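Local coordinates for protein hexokinase (Schistosoma mansoni, PDB 1BDG) that phosphorylates glucose and other hexoses at the 6-hydroxyl using ATP, the first step of glycolysis, at residues 340-345 against 358-363. Numbering follows the deposited sequence.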
ATOM      1  N   TYR A 340     -27.661  -1.884 -10.636  1.00 24.42           N
ATOM      2  CA  TYR A 340     -28.241  -2.141  -9.319  1.00 24.14           C
ATOM      3  C   TYR A 340     -27.324  -1.740  -8.172  1.00 25.14           C
ATOM      4  O   TYR A 340     -27.716  -0.978  -7.280  1.00 25.96           O
ATOM      5  CB  TYR A 340     -28.646  -3.619  -9.186  1.00 21.61           C
ATOM      6  CG  TYR A 340     -29.699  -4.055 -10.197  1.00 19.39           C
ATOM      7  CD1 TYR A 340     -30.780  -3.221 -10.504  1.00 15.85           C
ATOM      8  CD2 TYR A 340     -29.572  -5.266 -10.899  1.00 16.84           C
ATOM      9  CE1 TYR A 340     -31.691  -3.568 -11.477  1.00 14.30           C
ATOM     10  CE2 TYR A 340     -30.487  -5.618 -11.881  1.00 12.78           C
ATOM     11  CZ  TYR A 340     -31.541  -4.758 -12.161  1.00 13.98           C
ATOM     12  OH  TYR A 340     -32.452  -5.074 -13.138  1.00 14.08           O
ATOM     13  N   ASN A 341     -26.089  -2.232  -8.199  1.00 25.11           N
ATOM     14  CA  ASN A 341     -25.141  -1.915  -7.135  1.00 23.02           C
ATOM     15  C   ASN A 341     -24.813  -0.431  -7.087  1.00 22.30           C
ATOM     16  O   ASN A 341     -24.598   0.118  -6.000  1.00 23.75           O
ATOM     17  CB  ASN A 341     -23.863  -2.724  -7.294  1.00 23.01           C
ATOM     18  CG  ASN A 341     -24.035  -4.169  -6.876  1.00 21.95           C
ATOM     19  OD1 ASN A 341     -23.918  -5.081  -7.700  1.00 21.19           O
ATOM     20  ND2 ASN A 341     -24.310  -4.388  -5.596  1.00 21.18           N
ATOM     21  N   THR A 342     -24.764   0.209  -8.256  1.00 20.64           N
ATOM     22  CA  THR A 342     -24.477   1.638  -8.341  1.00 19.10           C
ATOM     23  C   THR A 342     -25.643   2.350  -7.700  1.00 19.18           C
ATOM     24  O   THR A 342     -25.474   3.093  -6.735  1.00 18.65           O
ATOM     25  CB  THR A 342     -24.352   2.111  -9.796  1.00 18.21           C
ATOM     26  OG1 THR A 342     -23.343   1.347 -10.460  1.00 19.25           O
ATOM     27  CG2 THR A 342     -23.974   3.578  -9.858  1.00 16.41           C
ATOM     28  N   HIS A 343     -26.834   2.040  -8.199  1.00 20.36           N
ATOM     29  CA  HIS A 343     -28.079   2.616  -7.703  1.00 21.51           C
ATOM     30  C   HIS A 343     -28.192   2.548  -6.180  1.00 19.92           C
ATOM     31  O   HIS A 343     -28.381   3.568  -5.510  1.00 19.93           O
ATOM     32  CB  HIS A 343     -29.268   1.907  -8.343  1.00 23.10           C
ATOM     33  CG  HIS A 343     -30.585   2.522  -8.010  1.00 23.93           C
ATOM     34  ND1 HIS A 343     -31.042   3.678  -8.609  1.00 26.46           N
ATOM     35  CD2 HIS A 343     -31.542   2.151  -7.129  1.00 25.30           C
ATOM     36  CE1 HIS A 343     -32.223   3.992  -8.107  1.00 26.06           C
ATOM     37  NE2 HIS A 343     -32.548   3.081  -7.207  1.00 26.75           N
ATOM     38  N   TYR A 344     -28.068   1.350  -5.635  1.00 20.36           N
ATOM     39  CA  TYR A 344     -28.148   1.178  -4.199  1.00 20.28           C
ATOM     40  C   TYR A 344     -27.128   2.065  -3.497  1.00 19.13           C
ATOM     41  O   TYR A 344     -27.413   2.605  -2.433  1.00 19.58           O
ATOM     42  CB  TYR A 344     -27.927  -0.296  -3.821  1.00 21.58           C
ATOM     43  CG  TYR A 344     -27.538  -0.533  -2.363  1.00 24.65           C
ATOM     44  CD1 TYR A 344     -26.203  -0.423  -1.946  1.00 23.90           C
ATOM     45  CD2 TYR A 344     -28.495  -0.881  -1.406  1.00 24.71           C
ATOM     46  CE1 TYR A 344     -25.834  -0.648  -0.622  1.00 23.04           C
ATOM     47  CE2 TYR A 344     -28.131  -1.111  -0.072  1.00 24.52           C
ATOM     48  CZ  TYR A 344     -26.799  -0.991   0.308  1.00 23.98           C
ATOM     49  OH  TYR A 344     -26.435  -1.203   1.621  1.00 23.38           O
ATOM     50  N   MET A 345     -25.952   2.230  -4.095  1.00 18.36           N
ATOM     51  CA  MET A 345     -24.901   3.033  -3.477  1.00 18.36           C
ATOM     52  C   MET A 345     -25.300   4.476  -3.301  1.00 17.08           C
ATOM     53  O   MET A 345     -25.219   5.019  -2.200  1.00 16.89           O
ATOM     54  CB  MET A 345     -23.605   2.965  -4.280  1.00 18.63           C
ATOM     55  CG  MET A 345     -22.478   3.798  -3.688  1.00 18.08           C
ATOM     56  SD  MET A 345     -21.018   3.708  -4.721  1.00 18.06           S
ATOM     57  CE  MET A 345     -21.127   5.238  -5.603  1.00 18.04           C
ATOM     58  N   ILE A 358     -29.550   8.083 -15.477  1.00 22.08           N
ATOM     59  CA  ILE A 358     -28.341   8.720 -15.997  1.00 20.03           C
ATOM     60  C   ILE A 358     -27.296   8.855 -14.900  1.00 20.41           C
ATOM     61  O   ILE A 358     -26.117   8.622 -15.134  1.00 19.41           O
ATOM     62  CB  ILE A 358     -28.561  10.132 -16.527  1.00 19.96           C
ATOM     63  CG1 ILE A 358     -30.013  10.555 -16.373  1.00 19.79           C
ATOM     64  CG2 ILE A 358     -28.010  10.252 -17.936  1.00 16.38           C
ATOM     65  CD1 ILE A 358     -30.160  12.064 -16.224  1.00 23.43           C
ATOM     66  N   ASP A 359     -27.737   9.214 -13.697  1.00 19.82           N
ATOM     67  CA  ASP A 359     -26.815   9.406 -12.589  1.00 19.63           C
ATOM     68  C   ASP A 359     -26.078   8.119 -12.275  1.00 20.96           C
ATOM     69  O   ASP A 359     -24.854   8.121 -12.070  1.00 19.12           O
ATOM     70  CB  ASP A 359     -27.553   9.908 -11.350  1.00 19.74           C
ATOM     71  CG  ASP A 359     -28.282  11.214 -11.589  1.00 17.97           C
ATOM     72  OD1 ASP A 359     -27.718  12.133 -12.221  1.00 16.33           O
ATOM     73  OD2 ASP A 359     -29.426  11.315 -11.123  1.00 17.33           O
ATOM     74  N   ASN A 360     -26.835   7.025 -12.246  1.00 20.74           N
ATOM     75  CA  ASN A 360     -26.280   5.709 -11.968  1.00 19.86           C
ATOM     76  C   ASN A 360     -25.285   5.348 -13.061  1.00 20.82           C
ATOM     77  O   ASN A 360     -24.141   4.966 -12.773  1.00 22.22           O
ATOM     78  CB  ASN A 360     -27.396   4.673 -11.911  1.00 21.08           C
ATOM     79  CG  ASN A 360     -28.265   4.812 -10.680  1.00 22.02           C
ATOM     80  OD1 ASN A 360     -29.382   4.292 -10.638  1.00 22.23           O
ATOM     81  ND2 ASN A 360     -27.744   5.464  -9.649  1.00 24.59           N
ATOM     82  N   ARG A 361     -25.710   5.494 -14.312  1.00 19.68           N
ATOM     83  CA  ARG A 361     -24.850   5.194 -15.455  1.00 20.57           C
ATOM     84  C   ARG A 361     -23.567   6.043 -15.424  1.00 20.28           C
ATOM     85  O   ARG A 361     -22.458   5.514 -15.521  1.00 20.58           O
ATOM     86  CB  ARG A 361     -25.607   5.403 -16.767  1.00 19.34           C
ATOM     87  CG  ARG A 361     -24.719   5.231 -17.970  1.00 23.26           C
ATOM     88  CD  ARG A 361     -25.471   4.826 -19.205  1.00 24.81           C
ATOM     89  NE  ARG A 361     -25.181   5.697 -20.337  1.00 25.61           N
ATOM     90  CZ  ARG A 361     -25.599   5.464 -21.576  1.00 27.41           C
ATOM     91  NH1 ARG A 361     -26.320   4.367 -21.834  1.00 30.38           N
ATOM     92  NH2 ARG A 361     -25.343   6.339 -22.544  1.00 25.12           N
ATOM     93  N   ILE A 362     -23.735   7.359 -15.286  1.00 19.86           N
ATOM     94  CA  ILE A 362     -22.617   8.305 -15.200  1.00 17.54           C
ATOM     95  C   ILE A 362     -21.675   7.915 -14.054  1.00 18.11           C
ATOM     96  O   ILE A 362     -20.469   7.883 -14.245  1.00 18.79           O
ATOM     97  CB  ILE A 362     -23.127   9.773 -14.975  1.00 16.97           C
ATOM     98  CG1 ILE A 362     -23.646  10.364 -16.288  1.00 13.59           C
ATOM     99  CG2 ILE A 362     -22.061  10.637 -14.322  1.00 13.09           C
ATOM    100  CD1 ILE A 362     -24.276  11.710 -16.136  1.00 10.66           C
ATOM    101  N   VAL A 363     -22.229   7.574 -12.890  1.00 17.45           N
ATOM    102  CA  VAL A 363     -21.414   7.201 -11.734  1.00 18.07           C
ATOM    103  C   VAL A 363     -20.645   5.877 -11.864  1.00 18.35           C
ATOM    104  O   VAL A 363     -19.521   5.770 -11.375  1.00 18.65           O
ATOM    105  CB  VAL A 363     -22.235   7.255 -10.414  1.00 17.30           C
ATOM    106  CG1 VAL A 363     -21.437   6.704  -9.251  1.00 18.03           C
ATOM    107  CG2 VAL A 363     -22.598   8.684 -10.096  1.00 17.47           C
TER
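His343 ND1 donates a hydrogen bond of 2.7 Å to OD1 of Asn360, joining two helices of the hexokinase large subdomain, 340-349 and the long 357-389. The oxygen lies close to the imidazole plane, and the N-H reaches it in the amide plane, on a lone pair, with a C=O...N angle of 133°. Ring and amide are nevertheless turned almost perpendicular to each other, 88° apart. His343 is an exposed residue, while the short amide of buried Asn360 suits the close approach of the two backbones, whose CA atoms at His343 and Asn360 are 5.6 Å apart; its ND2 lies beside His343 CA at 3.5 Å. The segment axes cross steeply and come within 9.0 Å. Thr342 has a polar and an apolar branch: its OG1 hydrogen-bonds to Asp334 OD2, whereas its methyl CG2 packs on the Asn360 backbone and lies 4.1 Å from Val363 CG1. Met345 also touches Tyr327, which probably belongs to the ATP site, as in related hexokinases. The flexible thioether of Met345 bends at chi3 (100°), which brings the terminal CE to 3.9 Å from CG1 of branched Val363.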